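Local coordinates for protein NH(3)-dependent NAD(+) synthetase (Francisella tularensis subsp. holarctica LVS, PDB 3FIU) that belongs to the NAD synthase family of the HUP clan, an alpha/beta fold built on a parallel sheet, and here binds adenosine monophosphate, pyrophosphate and magnesium, at residues V44-A49 against E79-E84; D73-I78 against H85-I90; M150-K155 against Q198-E203; Y210-D215 against Q221-A226. All coordinates share one frame; numbering follows the deposited sequence.

Overall arrangement
Contacts 1 and 2 lie side by side, their centres 11 Å apart, and both use helix 68-81. Contact 1 pins the last turn of helix 68-81 to helix 40-51 in a buried, largely apolar meeting; contact 2, partly buried, sets its second half against strand 84-87 through a methyl over a histidine ring. Contacts 3 and 4 form the second neighbourhood. Contact 3 is buried at the pyrophosphate pocket and runs on water and sodium, whereas contact 4 is a surface meeting of two successive helices, with methyl packing on one flank and a water bridge on the other. These two touch through Y210, which reaches D202 and E203, while contacts 1 and 3 lie on opposite sides of the chain's centre.

Contact 1: residues V44-A49 against E79-E84; sequences VAASLA and EMLNIE
L81 approaches A46 and S47 with both its torsions off the usual staggered values: chi1 is -98°, and at chi2 13° the CD1 branch is nearly eclipsed with the CA-CB bond. This pose faces CD2 to the two small side chains, which are neighbours on helix 40-51, 4.4 Å from A46 CB and 4.2 Å from S47 OG. The same methyl therefore makes both contacts. S47 carries its hydroxyl beside its own backbone N, chi1 -59°, folded back along the helix to hydrogen-bond A43 O. With OG turned to its own helix, L81 CD2 meets it by packing. No hydrogen bond crosses between 44-49 and 79-84, and the nearest CA atoms, those of S47 and L81, are 7.3 Å apart, a close approach allowed by the small residues on one side. L81 closes helix 68-81; N82, with positive phi, then turns the chain toward strand 84-87. A46 also rests on I34 of strand 31-35 and S47 on L181 and V183, while I83 packs on A58 of strand 56-60. The contact thus joins two neighbouring helices packed on the parallel sheet, with L48 turned to helix 9-25.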
# COMPACT_ATOMS: atom_id res chain seq x y z
N VAL A 44 13.08 17.68 -4.70
CA VAL A 44 12.90 18.57 -3.54
C VAL A 44 12.86 17.74 -2.24
O VAL A 44 13.56 18.06 -1.27
CB VAL A 44 11.63 19.46 -3.71
CG1 VAL A 44 11.26 20.22 -2.40
CG2 VAL A 44 11.82 20.49 -4.88
N ALA A 45 12.02 16.71 -2.22
CA ALA A 45 11.92 15.83 -1.05
C ALA A 45 13.30 15.24 -0.63
O ALA A 45 13.67 15.27 0.56
CB ALA A 45 10.89 14.73 -1.32
N ALA A 46 14.08 14.76 -1.60
CA ALA A 46 15.44 14.24 -1.32
C ALA A 46 16.38 15.32 -0.73
O ALA A 46 17.07 15.08 0.26
CB ALA A 46 16.07 13.62 -2.59
N SER A 47 16.38 16.49 -1.34
CA SER A 47 17.16 17.63 -0.87
C SER A 47 16.83 18.03 0.59
O SER A 47 17.73 18.29 1.39
CB SER A 47 16.96 18.83 -1.79
OG SER A 47 17.36 18.50 -3.13
N LEU A 48 15.55 18.07 0.92
CA LEU A 48 15.13 18.34 2.30
C LEU A 48 15.63 17.26 3.26
O LEU A 48 16.16 17.58 4.34
CB LEU A 48 13.60 18.47 2.39
CG LEU A 48 12.95 19.62 1.61
CD1 LEU A 48 11.44 19.41 1.52
CD2 LEU A 48 13.25 20.97 2.26
N ALA A 49 15.48 15.99 2.87
CA ALA A 49 15.92 14.88 3.71
C ALA A 49 17.40 15.04 4.01
O ALA A 49 17.83 14.95 5.17
CB ALA A 49 15.68 13.55 3.03
N GLU A 79 24.74 12.92 -7.12
CA GLU A 79 26.15 13.36 -7.12
C GLU A 79 26.32 14.66 -6.33
O GLU A 79 27.25 14.80 -5.53
CB GLU A 79 26.68 13.50 -8.56
CG GLU A 79 26.94 12.12 -9.25
CD GLU A 79 26.81 12.14 -10.78
OE1 GLU A 79 26.74 13.22 -11.39
OE2 GLU A 79 26.77 11.03 -11.39
N MET A 80 25.41 15.60 -6.57
CA MET A 80 25.45 16.90 -5.89
C MET A 80 25.24 16.78 -4.37
O MET A 80 25.86 17.50 -3.56
CB MET A 80 24.38 17.81 -6.51
CG MET A 80 24.24 19.17 -5.84
SD MET A 80 22.93 20.16 -6.62
CE MET A 80 22.04 20.59 -5.14
N LEU A 81 24.34 15.87 -3.99
CA LEU A 81 23.95 15.65 -2.61
C LEU A 81 24.90 14.73 -1.88
O LEU A 81 24.88 14.68 -0.65
CB LEU A 81 22.56 15.02 -2.58
CG LEU A 81 21.30 15.87 -2.34
CD1 LEU A 81 21.51 17.40 -2.46
CD2 LEU A 81 20.11 15.36 -3.16
N ASN A 82 25.68 13.96 -2.63
CA ASN A 82 26.67 13.03 -2.09
C ASN A 82 26.00 11.98 -1.22
O ASN A 82 26.41 11.76 -0.08
CB ASN A 82 27.75 13.77 -1.29
CG ASN A 82 28.73 14.50 -2.19
OD1 ASN A 82 29.62 13.90 -2.76
ND2 ASN A 82 28.53 15.80 -2.34
N ILE A 83 24.94 11.37 -1.74
CA ILE A 83 24.21 10.36 -0.98
C ILE A 83 24.40 8.95 -1.50
O ILE A 83 24.65 8.73 -2.69
CB ILE A 83 22.69 10.71 -0.82
CG1 ILE A 83 22.01 10.95 -2.17
CG2 ILE A 83 22.53 11.91 0.11
CD1 ILE A 83 20.48 10.97 -2.09
N GLU A 84 24.30 8.00 -0.57
CA GLU A 84 24.12 6.59 -0.92
C GLU A 84 22.96 6.44 -1.92
O GLU A 84 21.91 7.05 -1.77
CB GLU A 84 23.81 5.77 0.34
CG GLU A 84 23.93 4.24 0.12
CD GLU A 84 23.64 3.42 1.38
OE1 GLU A 84 23.74 3.98 2.51
OE2 GLU A 84 23.29 2.22 1.23

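Contact 2: residues D73-I78 against H85-I90; sequences DALELI and HYTISI
I78 and H85 meet where helix 73-78 runs nearly antiparallel to strand 85-87, at 163° between their directions, with the two axes 10.3 Å apart. Methyl CG2 of I78 sits over one face of the H85 imidazole as a CH-pi contact, 3.4 Å from the ring centroid and 25° off the normal. It lies toward the ND1 side of the ring, with CG2 3.2 Å from ND1. The other branch of I78 lies against the ring's root, its CD1 3.5 Å from H85 CB, so both branches of I78 are on the same side of H85, CG2 over the ring and CD1 against CB. H85 chi1 of 61° sets CG between backbone N and carbonyl carbon, and ND1 hydrogen-bonds I83 O; together these fix the ring's turn beneath the methyl. L75 arrives at about a right angle to H85. Its CD2 lies 4.1 Å from H85 CD2 and 4.2 Å from T87 OG1, bridging two alternate residues of the strand. I60 of strand 56-60 touches L75, I78 and T87, and Y86 and I88 pack on S103 and F104 of the second subunit. Strand 56-60, helix 68-81 and strand 84-87 form a beta-alpha-beta crossover, a repeating unit of the HUP alpha/beta fold.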
# COMPACT_ATOMS: atom_id res chain seq x y z
N ASP A 73 19.32 12.80 -14.79
CA ASP A 73 19.05 13.95 -13.92
C ASP A 73 18.99 13.55 -12.45
O ASP A 73 19.49 14.28 -11.58
CB ASP A 73 17.73 14.61 -14.32
CG ASP A 73 17.83 15.41 -15.62
OD1 ASP A 73 16.74 15.78 -16.16
OD2 ASP A 73 18.95 15.63 -16.12
N ALA A 74 18.36 12.41 -12.16
CA ALA A 74 18.35 11.89 -10.78
C ALA A 74 19.79 11.63 -10.28
O ALA A 74 20.14 11.95 -9.15
CB ALA A 74 17.52 10.62 -10.71
N LEU A 75 20.59 11.00 -11.14
CA LEU A 75 21.99 10.73 -10.83
C LEU A 75 22.75 12.02 -10.59
O LEU A 75 23.53 12.11 -9.65
CB LEU A 75 22.67 9.95 -11.95
CG LEU A 75 22.57 8.42 -11.89
CD1 LEU A 75 23.15 7.78 -13.18
CD2 LEU A 75 23.27 7.92 -10.63
N GLU A 76 22.50 13.01 -11.44
CA GLU A 76 23.12 14.32 -11.24
C GLU A 76 22.82 14.89 -9.84
O GLU A 76 23.74 15.35 -9.14
CB GLU A 76 22.70 15.30 -12.33
CG GLU A 76 23.48 16.62 -12.16
CD GLU A 76 23.23 17.61 -13.26
OE1 GLU A 76 23.01 17.18 -14.42
OE2 GLU A 76 23.26 18.82 -12.97
N LEU A 77 21.55 14.87 -9.44
CA LEU A 77 21.18 15.28 -8.08
C LEU A 77 21.86 14.50 -6.96
O LEU A 77 22.38 15.09 -6.01
CB LEU A 77 19.66 15.25 -7.90
CG LEU A 77 19.16 15.75 -6.54
CD1 LEU A 77 19.44 17.26 -6.35
CD2 LEU A 77 17.67 15.41 -6.41
N ILE A 78 21.87 13.17 -7.08
CA ILE A 78 22.56 12.30 -6.14
C ILE A 78 24.06 12.69 -6.00
O ILE A 78 24.58 12.77 -4.87
CB ILE A 78 22.39 10.83 -6.57
CG1 ILE A 78 20.98 10.31 -6.22
CG2 ILE A 78 23.50 9.92 -6.00
CD1 ILE A 78 20.61 9.02 -7.00
N HIS A 85 23.17 5.62 -2.95
CA HIS A 85 22.12 5.41 -3.94
C HIS A 85 22.30 4.10 -4.68
O HIS A 85 23.40 3.56 -4.73
CB HIS A 85 22.16 6.56 -4.97
CG HIS A 85 23.46 6.61 -5.70
ND1 HIS A 85 24.62 7.08 -5.13
CD2 HIS A 85 23.80 6.17 -6.94
CE1 HIS A 85 25.62 6.98 -5.99
NE2 HIS A 85 25.14 6.43 -7.10
N TYR A 86 21.22 3.61 -5.26
CA TYR A 86 21.27 2.44 -6.14
C TYR A 86 20.37 2.67 -7.34
O TYR A 86 19.28 3.26 -7.21
CB TYR A 86 20.82 1.18 -5.38
CG TYR A 86 21.64 0.99 -4.12
CD1 TYR A 86 21.27 1.62 -2.92
CD2 TYR A 86 22.82 0.24 -4.15
CE1 TYR A 86 22.03 1.51 -1.79
CE2 TYR A 86 23.59 0.10 -3.00
CZ TYR A 86 23.19 0.73 -1.83
OH TYR A 86 23.95 0.64 -0.70
N THR A 87 20.85 2.26 -8.50
CA THR A 87 20.07 2.25 -9.71
C THR A 87 19.73 0.83 -10.08
O THR A 87 20.62 0.00 -10.39
CB THR A 87 20.80 2.93 -10.88
OG1 THR A 87 21.20 4.26 -10.51
CG2 THR A 87 19.89 2.97 -12.13
N ILE A 88 18.45 0.51 -10.04
CA ILE A 88 17.99 -0.87 -10.27
C ILE A 88 16.85 -0.90 -11.29
O ILE A 88 15.81 -0.28 -11.07
CB ILE A 88 17.53 -1.55 -8.95
CG1 ILE A 88 18.68 -1.61 -7.95
CG2 ILE A 88 16.95 -2.95 -9.23
CD1 ILE A 88 18.24 -1.84 -6.53
N SER A 89 17.06 -1.62 -12.39
CA SER A 89 15.97 -1.78 -13.36
C SER A 89 14.87 -2.63 -12.74
O SER A 89 15.14 -3.71 -12.20
CB SER A 89 16.42 -2.45 -14.64
OG SER A 89 15.32 -2.58 -15.54
N ILE A 90 13.62 -2.16 -12.85
CA ILE A 90 12.49 -2.91 -12.35
C ILE A 90 11.94 -3.78 -13.45
O ILE A 90 10.95 -4.51 -13.25
CB ILE A 90 11.37 -1.98 -11.72
CG1 ILE A 90 10.66 -1.15 -12.82
CG2 ILE A 90 11.99 -1.10 -10.66
CD1 ILE A 90 9.37 -0.50 -12.36

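Contact 3: residues M150-K155 against Q198-E203; sequences MGYFTK and QGQTDE. With NA (sodium ion), chain I.
Y152 and D202 touch only loosely, yet a water bridges them, and D202 also binds a sodium ion. Y152 CE1 comes to 4.1 Å from D202 OD1, with the ring and carboxylate planes 47° apart. Water 1 closes the gap: it is hydrogen-bonded to Y152 OH at 3.0 Å and donates to D202 OD1 over 2.6 Å. D202 holds the sodium with both oxygens, unevenly, OD2 at 2.4 Å and OD1 at 2.9 Å. Water 2, 2.7 Å from the sodium, is another ligand, and three further atoms complete the shell. That water also stands above one face of the Y152 ring, offset toward the rim. D202 OD2 takes a hydrogen bond with Y210 OH as well, so each carboxylate oxygen serves the metal and one more partner.

Y152, at the centre of an inverse gamma turn, has CG opposite its backbone N, chi1 -162°, and sends its hydroxyl end toward Q200. NE2 of Q200 stops 4.0 Å from Y152 OH, its amide plane 79° from the ring; the amide is engaged by E205 OE1 and L196 N instead. Backbone motifs frame both sides. G151 ends helix 145-150, which carries E147 of the magnesium site, in a Schellman motif, and T201 is the N-cap of helix 202-206, its OG1 accepting from D204 N. D202, in the first turn of that helix, touches the bound pyrophosphate and is the residue by which this contact joins the pyrophosphate pocket, with Y152 behind it as a second-shell partner through water 1.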
# COMPACT_ATOMS: atom_id res chain seq x y z
N MET A 150 -5.96 15.70 -6.78
CA MET A 150 -6.39 15.14 -8.04
C MET A 150 -6.42 13.60 -7.98
O MET A 150 -6.85 12.93 -8.92
CB MET A 150 -5.48 15.61 -9.17
CG MET A 150 -5.45 17.14 -9.35
SD MET A 150 -7.01 17.65 -10.12
CE MET A 150 -6.69 17.21 -11.83
N GLY A 151 -5.95 13.05 -6.86
CA GLY A 151 -5.64 11.61 -6.78
C GLY A 151 -4.74 11.14 -7.93
O GLY A 151 -4.91 10.00 -8.42
N TYR A 152 -3.77 11.97 -8.35
CA TYR A 152 -2.85 11.58 -9.42
C TYR A 152 -1.64 10.87 -8.79
O TYR A 152 -0.51 11.42 -8.71
CB TYR A 152 -2.40 12.77 -10.30
CG TYR A 152 -1.80 12.34 -11.65
CD1 TYR A 152 -1.64 13.24 -12.70
CD2 TYR A 152 -1.40 11.01 -11.87
CE1 TYR A 152 -1.09 12.84 -13.94
CE2 TYR A 152 -0.85 10.60 -13.09
CZ TYR A 152 -0.69 11.52 -14.12
OH TYR A 152 -0.14 11.07 -15.32
N PHE A 153 -1.93 9.67 -8.30
CA PHE A 153 -0.94 8.78 -7.69
C PHE A 153 -1.55 7.39 -7.66
O PHE A 153 -2.77 7.22 -7.79
CB PHE A 153 -0.53 9.25 -6.29
CG PHE A 153 -1.67 9.30 -5.28
CD1 PHE A 153 -2.07 8.14 -4.59
CD2 PHE A 153 -2.32 10.50 -5.00
CE1 PHE A 153 -3.11 8.19 -3.63
CE2 PHE A 153 -3.36 10.56 -4.06
CZ PHE A 153 -3.76 9.39 -3.38
N THR A 154 -0.69 6.38 -7.54
CA THR A 154 -1.15 4.99 -7.48
C THR A 154 -1.43 4.63 -6.03
O THR A 154 -0.55 4.80 -5.15
CB THR A 154 -0.06 4.03 -8.03
OG1 THR A 154 0.26 4.36 -9.39
CG2 THR A 154 -0.56 2.56 -7.97
N LYS A 155 -2.62 4.10 -5.76
CA LYS A 155 -2.94 3.62 -4.42
C LYS A 155 -2.00 2.47 -4.07
O LYS A 155 -1.93 1.51 -4.84
CB LYS A 155 -4.39 3.11 -4.35
CG LYS A 155 -4.93 2.97 -2.94
CD LYS A 155 -6.39 2.48 -3.01
CE LYS A 155 -7.07 2.61 -1.66
NZ LYS A 155 -8.55 2.28 -1.74
N GLN A 198 7.56 8.55 -23.76
CA GLN A 198 8.26 9.73 -24.19
C GLN A 198 7.28 10.84 -24.56
O GLN A 198 6.38 10.65 -25.38
CB GLN A 198 9.18 9.42 -25.37
CG GLN A 198 10.24 10.49 -25.59
CD GLN A 198 10.89 10.40 -26.94
OE1 GLN A 198 10.24 10.57 -27.97
NE2 GLN A 198 12.20 10.14 -26.95
N GLY A 199 7.46 12.00 -23.93
CA GLY A 199 6.57 13.12 -24.17
C GLY A 199 5.32 13.15 -23.31
O GLY A 199 4.52 14.09 -23.42
N GLN A 200 5.11 12.16 -22.44
CA GLN A 200 3.95 12.20 -21.54
C GLN A 200 4.09 13.37 -20.57
O GLN A 200 5.16 13.59 -20.01
CB GLN A 200 3.76 10.88 -20.78
CG GLN A 200 2.62 10.93 -19.75
CD GLN A 200 2.62 9.77 -18.73
OE1 GLN A 200 3.64 9.44 -18.11
NE2 GLN A 200 1.45 9.18 -18.52
N THR A 201 3.03 14.16 -20.37
CA THR A 201 3.09 15.23 -19.38
C THR A 201 1.86 15.19 -18.48
O THR A 201 0.75 14.87 -18.94
CB THR A 201 3.20 16.67 -20.00
OG1 THR A 201 1.97 16.99 -20.66
CG2 THR A 201 4.37 16.77 -20.98
N ASP A 202 2.06 15.51 -17.21
CA ASP A 202 0.95 15.52 -16.26
C ASP A 202 -0.20 16.42 -16.74
O ASP A 202 -1.38 16.07 -16.61
CB ASP A 202 1.42 16.05 -14.92
CG ASP A 202 2.37 15.10 -14.19
OD1 ASP A 202 2.74 14.03 -14.75
OD2 ASP A 202 2.74 15.45 -13.06
N GLU A 203 0.15 17.59 -17.26
CA GLU A 203 -0.87 18.58 -17.63
C GLU A 203 -1.73 18.10 -18.81
O GLU A 203 -2.95 18.29 -18.79
CB GLU A 203 -0.22 19.93 -17.88
CG GLU A 203 0.36 20.52 -16.60
CD GLU A 203 0.87 21.93 -16.81
OE1 GLU A 203 1.23 22.25 -17.96
OE2 GLU A 203 0.91 22.71 -15.83
NA NA I . 3.98 13.55 -12.15
O HOH W 1 2.25 12.27 -16.65
O HOH W 2 1.65 13.03 -10.81

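Contact 4: residues Y210-D215 against Q221-A226; sequences YQEIDD and QVSAKA
V222 and E212 make the tight part of this contact, while D215 and Q221 face each other across a water. V222 CG1 lies 3.3 Å from the backbone O of E212 and 3.8 Å from D215 CB, so one methyl packs on E212 and D215, three residues apart on helix 210-218. The E212 side chain leaves beside its own backbone N, chi1 -76°, then runs extended to the start of helix 224-235. Its carboxylate rests on the methyl of A226, OE2 being 3.4 Å from CB, and the same oxygen is 3.6 Å from S223 OG. The other oxygen, OE1, turns back to hydrogen-bond T209 N just ahead of the helix.

Helices 210-218 and 224-235 follow each other through a short linker, and S223 is the N-cap of the second: its OG accepts from A226 N at 3.0 Å, nearly straight at 166°. A226, whose N makes this capping bond, is also the residue whose CB meets E212.

Toward solvent the packing gives way to water. Water 3 donates to Q221 O over 2.7 Å and, weakly, to D215 OD1 over 2.8 Å, while the CB bond of Q221 points away from 210-215. D215 OD2 is steadied from within its own helix by Q211 NE2, 3.0 Å off, which comes from above the carboxylate plane, 44° out of it.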
# COMPACT_ATOMS: atom_id res chain seq x y z
N TYR A 210 -1.09 22.89 -13.90
CA TYR A 210 -0.80 23.03 -12.47
C TYR A 210 -1.17 24.40 -11.95
O TYR A 210 -1.56 24.53 -10.80
CB TYR A 210 0.65 22.68 -12.11
CG TYR A 210 0.86 21.17 -12.03
CD1 TYR A 210 1.53 20.46 -13.06
CD2 TYR A 210 0.34 20.43 -10.94
CE1 TYR A 210 1.70 19.05 -12.98
CE2 TYR A 210 0.51 19.05 -10.86
CZ TYR A 210 1.19 18.37 -11.87
OH TYR A 210 1.35 17.00 -11.74
N GLN A 211 -1.05 25.43 -12.79
CA GLN A 211 -1.38 26.78 -12.32
C GLN A 211 -2.88 26.86 -11.98
O GLN A 211 -3.26 27.44 -10.95
CB GLN A 211 -1.00 27.87 -13.32
CG GLN A 211 -0.98 29.28 -12.67
CD GLN A 211 -0.13 29.33 -11.39
OE1 GLN A 211 1.06 28.98 -11.40
NE2 GLN A 211 -0.75 29.74 -10.27
N GLU A 212 -3.69 26.25 -12.84
CA GLU A 212 -5.14 26.12 -12.60
C GLU A 212 -5.45 25.34 -11.35
O GLU A 212 -6.23 25.80 -10.52
CB GLU A 212 -5.85 25.54 -13.83
CG GLU A 212 -6.00 26.56 -14.94
CD GLU A 212 -6.36 25.96 -16.29
OE1 GLU A 212 -5.83 24.89 -16.65
OE2 GLU A 212 -7.18 26.57 -17.00
N ILE A 213 -4.82 24.17 -11.17
CA ILE A 213 -5.06 23.41 -9.94
C ILE A 213 -4.63 24.22 -8.72
O ILE A 213 -5.35 24.27 -7.72
CB ILE A 213 -4.41 21.98 -9.94
CG1 ILE A 213 -4.84 21.15 -11.18
CG2 ILE A 213 -4.71 21.23 -8.63
CD1 ILE A 213 -3.89 19.99 -11.49
N ASP A 214 -3.47 24.89 -8.79
CA ASP A 214 -2.95 25.63 -7.66
C ASP A 214 -3.92 26.78 -7.31
O ASP A 214 -4.21 27.03 -6.14
CB ASP A 214 -1.59 26.28 -7.97
CG ASP A 214 -0.40 25.30 -7.89
OD1 ASP A 214 -0.58 24.12 -7.49
OD2 ASP A 214 0.73 25.76 -8.20
N ASP A 215 -4.34 27.53 -8.33
CA ASP A 215 -5.31 28.62 -8.12
C ASP A 215 -6.60 28.07 -7.43
O ASP A 215 -7.07 28.64 -6.45
CB ASP A 215 -5.64 29.26 -9.45
CG ASP A 215 -4.52 30.15 -9.98
OD1 ASP A 215 -4.65 30.62 -11.13
OD2 ASP A 215 -3.52 30.36 -9.27
N GLN A 221 -10.21 32.08 -8.91
CA GLN A 221 -11.06 31.70 -10.02
C GLN A 221 -10.31 30.87 -11.06
O GLN A 221 -9.14 31.16 -11.38
CB GLN A 221 -11.55 32.96 -10.71
CG GLN A 221 -12.65 32.71 -11.73
CD GLN A 221 -12.68 33.78 -12.83
OE1 GLN A 221 -11.79 34.64 -12.92
NE2 GLN A 221 -13.70 33.71 -13.66
N VAL A 222 -10.99 29.84 -11.58
CA VAL A 222 -10.47 29.06 -12.72
C VAL A 222 -11.52 28.85 -13.80
O VAL A 222 -12.69 29.03 -13.54
CB VAL A 222 -9.85 27.70 -12.28
CG1 VAL A 222 -8.62 27.96 -11.42
CG2 VAL A 222 -10.84 26.86 -11.51
N SER A 223 -11.11 28.48 -15.01
CA SER A 223 -12.03 28.30 -16.13
C SER A 223 -12.93 27.09 -15.93
O SER A 223 -12.60 26.18 -15.18
CB SER A 223 -11.25 28.15 -17.45
OG SER A 223 -10.75 26.83 -17.60
N ALA A 224 -14.08 27.10 -16.61
CA ALA A 224 -15.05 26.00 -16.54
C ALA A 224 -14.47 24.67 -17.09
O ALA A 224 -14.80 23.58 -16.62
CB ALA A 224 -16.32 26.41 -17.29
N LYS A 225 -13.61 24.79 -18.09
CA LYS A 225 -12.87 23.64 -18.63
C LYS A 225 -11.95 23.04 -17.55
O LYS A 225 -11.98 21.83 -17.29
CB LYS A 225 -12.03 24.10 -19.82
CG LYS A 225 -11.20 23.02 -20.48
CD LYS A 225 -10.33 23.66 -21.57
CE LYS A 225 -10.15 22.74 -22.77
NZ LYS A 225 -10.01 23.52 -24.03
N ALA A 226 -11.14 23.91 -16.95
CA ALA A 226 -10.25 23.54 -15.85
C ALA A 226 -11.07 22.92 -14.73
O ALA A 226 -10.77 21.83 -14.24
CB ALA A 226 -9.53 24.75 -15.33
O HOH W 3 -6.78 32.39 -10.70